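Local structure of putative platelet activating factor (Streptococcus pneumoniae, 2HSJ) at residues 22-27 / 60-65; 38-43 / 78-83; 133-138 / 148-153. The protein is of unknown function but belongs to the GDSL-like lipase/acylhydrolase (SGNH hydrolase) family, and so probably hydrolyses ester bonds of an acylated substrate. All coordinates share one frame; numbering follows the deposited sequence.

Contact 1. Residues 22-27 / 60-65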
loop_
_atom_site.group_PDB
_atom_site.type_symbol
_atom_site.label_atom_id
_atom_site.label_comp_id
_atom_site.label_asym_id
_atom_site.label_seq_id
_atom_site.Cartn_x
_atom_site.Cartn_y
_atom_site.Cartn_z
ATOM N N THR D 22 11.828 -21.453 4.348
ATOM C CA THR D 22 12.279 -21.222 2.988
ATOM C C THR D 22 11.316 -20.275 2.249
ATOM O O THR D 22 11.728 -19.332 1.558
ATOM C CB THR D 22 12.413 -22.562 2.257
ATOM O OG1 THR D 22 13.481 -23.312 2.876
ATOM C CG2 THR D 22 12.703 -22.340 0.756
ATOM N N LYS D 23 10.034 -20.531 2.436
ATOM C CA LYS D 23 8.975 -19.709 1.853
ATOM C C LYS D 23 9.141 -18.257 2.314
ATOM O O LYS D 23 9.159 -17.327 1.492
ATOM C CB LYS D 23 7.626 -20.258 2.308
ATOM C CG LYS D 23 6.401 -19.556 1.688
ATOM C CD LYS D 23 5.093 -20.002 2.280
ATOM C CE LYS D 23 3.902 -19.530 1.431
ATOM N NZ LYS D 23 2.576 -19.852 2.104
ATOM N N TYR D 24 9.284 -18.054 3.622
ATOM C CA TYR D 24 9.430 -16.705 4.134
ATOM C C TYR D 24 10.702 -16.025 3.635
ATOM O O TYR D 24 10.681 -14.844 3.301
ATOM C CB TYR D 24 9.473 -16.771 5.641
ATOM C CG TYR D 24 8.135 -17.031 6.317
ATOM C CD1 TYR D 24 6.915 -16.970 5.606
ATOM C CD2 TYR D 24 8.080 -17.319 7.679
ATOM C CE1 TYR D 24 5.672 -17.184 6.265
ATOM C CE2 TYR D 24 6.871 -17.538 8.329
ATOM C CZ TYR D 24 5.674 -17.456 7.638
ATOM O OH TYR D 24 4.469 -17.667 8.300
ATOM N N ARG D 25 11.803 -16.759 3.561
ATOM C CA ARG D 25 13.041 -16.131 3.113
ATOM C C ARG D 25 12.898 -15.586 1.698
ATOM O O ARG D 25 13.403 -14.499 1.384
ATOM C CB ARG D 25 14.239 -17.078 3.255
ATOM C CG ARG D 25 14.671 -17.201 4.688
ATOM C CD ARG D 25 15.871 -18.137 4.814
ATOM N NE ARG D 25 16.278 -18.162 6.224
ATOM C CZ ARG D 25 16.230 -19.223 7.020
ATOM N NH1 ARG D 25 15.851 -20.411 6.549
ATOM N NH2 ARG D 25 16.608 -19.098 8.289
ATOM N N HIS D 26 12.191 -16.318 0.844
ATOM C CA HIS D 26 12.014 -15.841 -0.520
ATOM C C HIS D 26 10.988 -14.696 -0.572
ATOM O O HIS D 26 11.198 -13.695 -1.257
ATOM C CB HIS D 26 11.585 -16.975 -1.445
ATOM C CG HIS D 26 11.726 -16.651 -2.910
ATOM N ND1 HIS D 26 11.766 -17.641 -3.866
ATOM C CD2 HIS D 26 11.892 -15.479 -3.586
ATOM C CE1 HIS D 26 11.870 -17.103 -5.072
ATOM N NE2 HIS D 26 11.952 -15.790 -4.932
ATOM N N LEU D 27 9.886 -14.813 0.188
ATOM C CA LEU D 27 8.932 -13.715 0.202
ATOM C C LEU D 27 9.533 -12.431 0.736
ATOM O O LEU D 27 9.153 -11.318 0.308
ATOM C CB LEU D 27 7.712 -14.072 1.052
ATOM C CG LEU D 27 6.695 -14.977 0.394
ATOM C CD1 LEU D 27 5.637 -15.325 1.468
ATOM C CD2 LEU D 27 6.052 -14.321 -0.823
ATOM N N ILE D 60 -0.330 -5.742 8.098
ATOM C CA ILE D 60 0.211 -6.646 9.103
ATOM C C ILE D 60 0.558 -7.918 8.350
ATOM O O ILE D 60 -0.262 -8.490 7.649
ATOM C CB ILE D 60 -0.859 -6.999 10.172
ATOM C CG1 ILE D 60 -1.434 -5.685 10.734
ATOM C CG2 ILE D 60 -0.227 -7.923 11.261
ATOM C CD1 ILE D 60 -2.551 -5.832 11.824
ATOM N N VAL D 61 1.812 -8.324 8.494
ATOM C CA VAL D 61 2.309 -9.495 7.772
ATOM C C VAL D 61 2.604 -10.644 8.726
ATOM O O VAL D 61 3.216 -10.456 9.784
ATOM C CB VAL D 61 3.578 -9.130 6.901
ATOM C CG1 VAL D 61 4.239 -10.342 6.269
ATOM C CG2 VAL D 61 3.208 -8.151 5.797
ATOM N N ASN D 62 2.191 -11.847 8.319
ATOM C CA ASN D 62 2.325 -13.031 9.153
ATOM C C ASN D 62 3.694 -13.651 8.940
ATOM O O ASN D 62 4.046 -14.067 7.824
ATOM C CB ASN D 62 1.258 -14.041 8.751
ATOM C CG ASN D 62 0.994 -15.043 9.844
ATOM O OD1 ASN D 62 1.922 -15.606 10.408
ATOM N ND2 ASN D 62 -0.287 -15.251 10.183
ATOM N N ARG D 63 4.448 -13.754 10.030
ATOM C CA ARG D 63 5.677 -14.534 10.000
ATOM C C ARG D 63 5.659 -15.538 11.169
ATOM O O ARG D 63 6.671 -15.767 11.822
ATOM C CB ARG D 63 6.921 -13.609 10.047
ATOM C CG ARG D 63 7.222 -12.898 8.695
ATOM C CD ARG D 63 7.679 -13.921 7.670
ATOM N NE ARG D 63 8.058 -13.377 6.358
ATOM C CZ ARG D 63 7.173 -13.164 5.376
ATOM N NH1 ARG D 63 5.867 -13.404 5.562
ATOM N NH2 ARG D 63 7.596 -12.689 4.185
ATOM N N GLY D 64 4.514 -16.187 11.362
ATOM C CA GLY D 64 4.428 -17.248 12.382
ATOM C C GLY D 64 4.709 -18.623 11.793
ATOM O O GLY D 64 4.542 -18.855 10.583
ATOM N N ILE D 65 5.131 -19.546 12.655
ATOM C CA ILE D 65 5.395 -20.926 12.244
ATOM C C ILE D 65 4.933 -21.893 13.325
ATOM O O ILE D 65 5.328 -21.776 14.502
ATOM C CB ILE D 65 6.895 -21.181 11.950
ATOM C CG1 ILE D 65 7.392 -20.219 10.875
ATOM C CG2 ILE D 65 7.129 -22.659 11.563
ATOM C CD1 ILE D 65 8.774 -20.501 10.306
#
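Arg-63 lays its guanidinium flat on the ring of Tyr-24, the two planes only 8° from parallel and their centres 4.4 Å apart. The cation-pi contact is off-centre: NE lies near CG and CB of Tyr-24, NH1 near CD1 and CE1. Over the same face, displaced toward the CG-CD2 rim, stands a methylene: Arg-63 CD is 3.5 Å from the centroid of the Tyr-24 ring, a CH-pi contact. The bend of the arginine chain at chi2 (-68°) turns CD onto the ring. The phenol is gripped at its far end as well, where Tyr-24 OH donates a short 2.6 Å hydrogen bond to Gly-64 O, which lies at the ring edge, close to its plane. Thus one tyrosine engages the side chain of Arg-63 and the backbone of the residue after it. Arg-63 NH1 bends back to Asn-62 O at 3.0 Å; the oxygen lies close to the guanidinium plane, though NH1 stands above the plane of the Asn-62 carbonyl, and the bond restrains the rotation of the group over the ring. Asn-62 OD1 takes Gly-64 N at 2.8 Å in an Asx turn. Apolar flanks come from Ile-65, whose CG1 lies 3.7 Å from Tyr-24 CE2, and from Leu-27 CB, 3.4 Å from Arg-63 NH2. That NH2 has stronger partners outside, a salt bridge to Glu-52 of the second subunit and a hydrogen bond to Asn-28, so the stacked cation is also part of the subunit interface. The axes of 22-27 and 60-64 run at 145°, roughly antiparallel, and approach to 10.2 Å. The arrangement is a helix packed on an outermost strand of a parallel alpha/beta sheet, as in the three-layer fold of SGNH hydrolases.

Contact 2. Residues 38-43 / 78-83; sequences LFIGDS and DAHLYG
Leu-38 opens the segment with CD1 against two carbonyl oxygens of the 78-83 loop, 3.6 Å from Tyr-82 O and 3.9 Å from His-80 O. Its other methyl, CD2, reaches toward the tyrosine ring and comes 4.3 Å from Tyr-82 CE2. Phe-39 turns away from the loop. With Ile-40 the strand faces the loop again. Ile-40 CG1 is anti to the carbonyl carbon (chi1 -61°), and the extended chain beyond it carries CD1 to 3.5 Å from His-80 O and 3.8 Å from His-80 CB. The two side chains cross obliquely, and the branch methyl Ile-40 CG2 meets the imidazole 4.0 Å from His-80 ND1. The same Ile-40 CD1 also touches Leu-81 CD2 at 3.8 Å; that methyl lies 4.1 Å from Leu-38 CD1 as well, so the leucine tip spans both strand residues. No hydrogen bond joins the two segments. Methyls close over His-80 O and Tyr-82 O, and neither buried oxygen receives a hydrogen bond. Strand 37-41 is an inner strand of the five-stranded parallel sheet, and the loop packs against one of its faces. The polar ends of the loop side chains turn elsewhere: His-80 NE2 to Tyr-68 OH and ND1 to Arg-63 O, Tyr-82 OH to Ser-31. Past Ile-40 the chain leaves the strand at Gly-41, the first residue of the Gly-Asp-Ser signature whose serine is the nucleophile in SGNH hydrolases. Asp-42 then caps the following helix through OD1 to Ile-44 N, and Ser-43 rests against His-196, its OG hydrogen-bonded to Gly-67 N.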
loop_
_atom_site.group_PDB
_atom_site.type_symbol
_atom_site.label_atom_id
_atom_site.label_comp_id
_atom_site.label_asym_id
_atom_site.label_seq_id
_atom_site.Cartn_x
_atom_site.Cartn_y
_atom_site.Cartn_z
ATOM N N LEU D 38 4.965 -6.611 11.790
ATOM C CA LEU D 38 5.262 -8.024 11.579
ATOM C C LEU D 38 4.758 -8.802 12.780
ATOM O O LEU D 38 5.121 -8.459 13.922
ATOM C CB LEU D 38 6.773 -8.236 11.446
ATOM C CG LEU D 38 7.390 -7.756 10.129
ATOM C CD1 LEU D 38 8.886 -7.577 10.259
ATOM C CD2 LEU D 38 7.146 -8.736 8.967
ATOM N N PHE D 39 3.933 -9.831 12.564
ATOM C CA PHE D 39 3.531 -10.732 13.653
ATOM C C PHE D 39 4.429 -11.951 13.557
ATOM O O PHE D 39 4.455 -12.621 12.526
ATOM C CB PHE D 39 2.061 -11.162 13.514
ATOM C CG PHE D 39 1.104 -10.375 14.380
ATOM C CD1 PHE D 39 0.860 -9.038 14.115
ATOM C CD2 PHE D 39 0.447 -10.981 15.444
ATOM C CE1 PHE D 39 -0.032 -8.302 14.896
ATOM C CE2 PHE D 39 -0.431 -10.240 16.243
ATOM C CZ PHE D 39 -0.666 -8.912 15.964
ATOM N N ILE D 40 5.190 -12.195 14.621
ATOM C CA ILE D 40 6.151 -13.302 14.658
ATOM C C ILE D 40 5.810 -14.213 15.832
ATOM O O ILE D 40 5.436 -13.763 16.919
ATOM C CB ILE D 40 7.619 -12.751 14.816
ATOM C CG1 ILE D 40 7.953 -11.854 13.619
ATOM C CG2 ILE D 40 8.632 -13.880 14.990
ATOM C CD1 ILE D 40 9.299 -11.174 13.788
ATOM N N GLY D 41 5.949 -15.507 15.615
ATOM C CA GLY D 41 5.741 -16.448 16.720
ATOM C C GLY D 41 5.380 -17.832 16.281
ATOM O O GLY D 41 5.823 -18.276 15.220
ATOM N N ASP D 42 4.568 -18.501 17.094
ATOM C CA ASP D 42 4.339 -19.943 16.923
ATOM C C ASP D 42 3.022 -20.243 16.205
ATOM O O ASP D 42 2.582 -19.446 15.365
ATOM C CB ASP D 42 4.422 -20.630 18.310
ATOM C CG ASP D 42 3.431 -20.052 19.332
ATOM O OD1 ASP D 42 2.416 -19.427 18.912
ATOM O OD2 ASP D 42 3.648 -20.231 20.572
ATOM N N SER D 43 2.386 -21.375 16.486
ATOM C CA SER D 43 1.167 -21.758 15.749
ATOM C C SER D 43 0.065 -20.708 15.873
ATOM O O SER D 43 -0.694 -20.501 14.953
ATOM C CB SER D 43 0.602 -23.081 16.293
ATOM O OG SER D 43 1.607 -24.058 16.367
ATOM N N ASP D 78 16.235 -14.371 10.791
ATOM C CA ASP D 78 16.258 -13.690 9.498
ATOM C C ASP D 78 15.053 -14.004 8.628
ATOM O O ASP D 78 14.680 -13.203 7.762
ATOM C CB ASP D 78 17.522 -14.098 8.712
ATOM C CG ASP D 78 17.533 -15.570 8.316
ATOM O OD1 ASP D 78 17.557 -16.448 9.192
ATOM O OD2 ASP D 78 17.572 -15.848 7.098
ATOM N N ALA D 79 14.479 -15.187 8.805
ATOM C CA ALA D 79 13.316 -15.549 7.987
ATOM C C ALA D 79 12.084 -14.685 8.333
ATOM O O ALA D 79 11.100 -14.662 7.577
ATOM C CB ALA D 79 12.992 -17.047 8.147
ATOM N N HIS D 80 12.147 -14.009 9.481
ATOM C CA HIS D 80 10.932 -13.400 10.045
ATOM C C HIS D 80 10.929 -11.909 9.937
ATOM O O HIS D 80 9.966 -11.278 10.368
ATOM C CB HIS D 80 10.766 -13.833 11.499
ATOM C CG HIS D 80 10.673 -15.316 11.635
ATOM N ND1 HIS D 80 9.469 -15.991 11.654
ATOM C CD2 HIS D 80 11.638 -16.262 11.701
ATOM C CE1 HIS D 80 9.698 -17.289 11.753
ATOM N NE2 HIS D 80 11.005 -17.486 11.746
ATOM N N LEU D 81 11.987 -11.339 9.337
ATOM C CA LEU D 81 12.155 -9.874 9.315
ATOM C C LEU D 81 12.420 -9.355 7.908
ATOM O O LEU D 81 13.370 -9.811 7.240
ATOM C CB LEU D 81 13.316 -9.467 10.219
ATOM C CG LEU D 81 13.203 -9.808 11.717
ATOM C CD1 LEU D 81 14.538 -9.570 12.438
ATOM C CD2 LEU D 81 12.114 -8.984 12.363
ATOM N N TYR D 82 11.588 -8.403 7.465
ATOM C CA TYR D 82 11.883 -7.626 6.263
ATOM C C TYR D 82 11.103 -6.332 6.312
ATOM O O TYR D 82 10.203 -6.171 7.166
ATOM C CB TYR D 82 11.569 -8.388 4.986
ATOM C CG TYR D 82 10.113 -8.428 4.568
ATOM C CD1 TYR D 82 9.629 -7.594 3.555
ATOM C CD2 TYR D 82 9.219 -9.335 5.160
ATOM C CE1 TYR D 82 8.315 -7.650 3.117
ATOM C CE2 TYR D 82 7.879 -9.381 4.748
ATOM C CZ TYR D 82 7.420 -8.522 3.732
ATOM O OH TYR D 82 6.111 -8.574 3.273
ATOM N N GLY D 83 11.466 -5.422 5.414
ATOM C CA GLY D 83 10.744 -4.182 5.230
ATOM C C GLY D 83 11.580 -2.960 5.496
ATOM O O GLY D 83 12.530 -2.994 6.287
#

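Contact 3. Residues 133-138 / 148-153; sequences LPVNER and RSNEKI
Asn-150 pairs its side-chain amide with both backbone groups of Val-135. OD1 accepts from Val-135 N at 2.9 Å, the donor lying in the carbonyl plane on a lone pair, while ND2 donates to Val-135 O at 2.9 Å; that oxygen lies in the amide plane, although the bond is tilted from the plane of the valine carbonyl. The loop is also bonded by its backbone to Leu-186, and Glu-137 N donates to Gln-185 OE1. The backbone of Asn-150 is used too: Asn-150 N donates to Glu-137 OE2 at 2.9 Å, almost straight at 172°. Asn-150 is the first residue of helix 150-164, so the glutamate meets the helix N-terminus, where the helix dipole would tend to stabilise its charge. Ser-149 is the N-cap, and Ser-149 OG, turned between the backbone N and the carbonyl carbon (chi1 74°), accepts from Lys-152 N at 3.1 Å. The exposed Glu-151 brings OE2 to 3.2 Å from Glu-137 OE2, a close approach of two carboxylates that the helix end may partly offset. Beside these bonds Ile-153 CD1 packs on Val-135 CG1 at 3.9 Å, and Arg-148 crosses the valine at about a right angle. The arginine head is held outside, by Val-145 O and by Asn-96 OD1; Asn-96 belongs to the Gly-Thr-Asn-Asp sequence, which in SGNH relatives supplies an oxyanion-hole residue. Within the loop Asn-136 OD1 accepts from Arg-138 N, 3.0 Å away, forming an Asx turn, while Asn-136 ND2 donates to Leu-186 O.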
loop_
_atom_site.group_PDB
_atom_site.type_symbol
_atom_site.label_atom_id
_atom_site.label_comp_id
_atom_site.label_asym_id
_atom_site.label_seq_id
_atom_site.Cartn_x
_atom_site.Cartn_y
_atom_site.Cartn_z
ATOM N N LEU D 133 -0.396 -17.098 26.137
ATOM C CA LEU D 133 -1.828 -17.189 26.380
ATOM C C LEU D 133 -2.165 -18.320 27.360
ATOM O O LEU D 133 -1.392 -19.273 27.495
ATOM C CB LEU D 133 -2.578 -17.400 25.064
ATOM C CG LEU D 133 -2.212 -16.483 23.900
ATOM C CD1 LEU D 133 -3.166 -16.718 22.728
ATOM C CD2 LEU D 133 -2.276 -15.058 24.335
ATOM N N PRO D 134 -3.336 -18.247 28.028
ATOM C CA PRO D 134 -3.765 -19.338 28.928
ATOM C C PRO D 134 -4.154 -20.586 28.133
ATOM O O PRO D 134 -4.422 -20.512 26.919
ATOM C CB PRO D 134 -5.003 -18.774 29.639
ATOM C CG PRO D 134 -5.522 -17.718 28.668
ATOM C CD PRO D 134 -4.338 -17.167 27.919
ATOM N N VAL D 135 -4.178 -21.710 28.835
ATOM C CA VAL D 135 -4.707 -22.949 28.325
ATOM C C VAL D 135 -5.972 -23.294 29.097
ATOM O O VAL D 135 -6.258 -22.715 30.157
ATOM C CB VAL D 135 -3.675 -24.089 28.445
ATOM C CG1 VAL D 135 -2.496 -23.792 27.547
ATOM C CG2 VAL D 135 -3.239 -24.307 29.916
ATOM N N ASN D 136 -6.721 -24.257 28.569
ATOM C CA ASN D 136 -7.878 -24.785 29.276
ATOM C C ASN D 136 -7.487 -26.122 29.863
ATOM O O ASN D 136 -7.040 -27.020 29.145
ATOM C CB ASN D 136 -9.096 -24.871 28.355
ATOM C CG ASN D 136 -10.372 -25.200 29.120
ATOM O OD1 ASN D 136 -10.492 -26.276 29.681
ATOM N ND2 ASN D 136 -11.319 -24.256 29.162
ATOM N N GLU D 137 -7.655 -26.235 31.185
ATOM C CA GLU D 137 -7.153 -27.390 31.926
ATOM C C GLU D 137 -8.194 -28.516 32.070
ATOM O O GLU D 137 -7.938 -29.504 32.762
ATOM C CB GLU D 137 -6.572 -26.950 33.291
ATOM C CG GLU D 137 -5.249 -26.162 33.164
ATOM C CD GLU D 137 -4.703 -25.646 34.504
ATOM O OE1 GLU D 137 -5.354 -25.882 35.544
ATOM O OE2 GLU D 137 -3.608 -25.027 34.522
ATOM N N ARG D 138 -9.346 -28.390 31.404
ATOM C CA ARG D 138 -10.381 -29.447 31.455
ATOM C C ARG D 138 -9.796 -30.749 30.928
ATOM O O ARG D 138 -8.970 -30.739 30.015
ATOM C CB ARG D 138 -11.629 -29.069 30.647
ATOM C CG ARG D 138 -12.555 -28.045 31.328
ATOM C CD ARG D 138 -13.676 -27.562 30.383
ATOM N NE ARG D 138 -14.557 -28.642 29.922
ATOM C CZ ARG D 138 -15.609 -29.113 30.592
ATOM N NH1 ARG D 138 -15.938 -28.614 31.780
ATOM N NH2 ARG D 138 -16.331 -30.099 30.070
ATOM N N ARG D 148 1.581 -28.151 29.918
ATOM C CA ARG D 148 1.357 -26.734 30.189
ATOM C C ARG D 148 0.353 -26.587 31.326
ATOM O O ARG D 148 -0.566 -27.413 31.479
ATOM C CB ARG D 148 0.805 -26.051 28.946
ATOM C CG ARG D 148 1.696 -26.124 27.733
ATOM C CD ARG D 148 0.938 -25.610 26.498
ATOM N NE ARG D 148 1.746 -25.750 25.287
ATOM C CZ ARG D 148 1.968 -26.902 24.668
ATOM N NH1 ARG D 148 1.464 -28.050 25.140
ATOM N NH2 ARG D 148 2.710 -26.930 23.577
ATOM N N SER D 149 0.527 -25.533 32.124
ATOM C CA SER D 149 -0.446 -25.177 33.167
ATOM C C SER D 149 -0.484 -23.676 33.232
ATOM O O SER D 149 0.480 -23.016 32.838
ATOM C CB SER D 149 -0.049 -25.734 34.530
ATOM O OG SER D 149 1.039 -25.016 35.089
ATOM N N ASN D 150 -1.602 -23.133 33.710
ATOM C CA ASN D 150 -1.728 -21.692 33.810
ATOM C C ASN D 150 -0.836 -21.090 34.890
ATOM O O ASN D 150 -0.458 -19.921 34.786
ATOM C CB ASN D 150 -3.202 -21.284 33.945
ATOM C CG ASN D 150 -3.988 -21.535 32.664
ATOM O OD1 ASN D 150 -3.587 -21.069 31.593
ATOM N ND2 ASN D 150 -5.090 -22.301 32.760
ATOM N N GLU D 151 -0.466 -21.884 35.898
ATOM C CA GLU D 151 0.506 -21.401 36.900
ATOM C C GLU D 151 1.895 -21.217 36.274
ATOM O O GLU D 151 2.549 -20.200 36.520
ATOM C CB GLU D 151 0.566 -22.308 38.132
ATOM C CG GLU D 151 -0.809 -22.626 38.740
ATOM C CD GLU D 151 -1.399 -23.932 38.196
ATOM O OE1 GLU D 151 -1.262 -24.941 38.919
ATOM O OE2 GLU D 151 -1.968 -23.976 37.060
ATOM N N LYS D 152 2.329 -22.172 35.446
ATOM C CA LYS D 152 3.609 -22.054 34.729
ATOM C C LYS D 152 3.556 -20.863 33.780
ATOM O O LYS D 152 4.479 -20.036 33.745
ATOM C CB LYS D 152 3.922 -23.293 33.880
ATOM C CG LYS D 152 4.205 -24.581 34.633
ATOM C CD LYS D 152 4.156 -25.770 33.662
ATOM C CE LYS D 152 4.595 -27.086 34.339
ATOM N NZ LYS D 152 4.803 -28.196 33.336
ATOM N N ILE D 153 2.473 -20.785 33.008
ATOM C CA ILE D 153 2.318 -19.692 32.028
ATOM C C ILE D 153 2.377 -18.326 32.730
ATOM O O ILE D 153 3.087 -17.435 32.270
ATOM C CB ILE D 153 1.039 -19.853 31.185
ATOM C CG1 ILE D 153 1.230 -21.035 30.216
ATOM C CG2 ILE D 153 0.736 -18.595 30.408
ATOM C CD1 ILE D 153 -0.053 -21.623 29.700
#

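Overall arrangement
Contacts 1 and 2 are both buried, their centres 6 Å apart, and meet at neighbouring strands of one sheet. Helix 3-30 and strand 60-64 in contact 1 adjoin strand 37-41 and the 78-83 loop in contact 2, joined by a salt bridge from Arg-25 to Asp-78. Contact 1 mixes aromatic, cationic and backbone bonding; contact 2 has no hydrogen bond across it, and methyls pack on one another and on two backbone oxygens. Contact 3 lies across the chain's centre, about 28 Å and 25 Å from the other two centre to centre. Partly buried and untouched by other chains, it ties a loop to a helix start mainly by hydrogen bonds and capping.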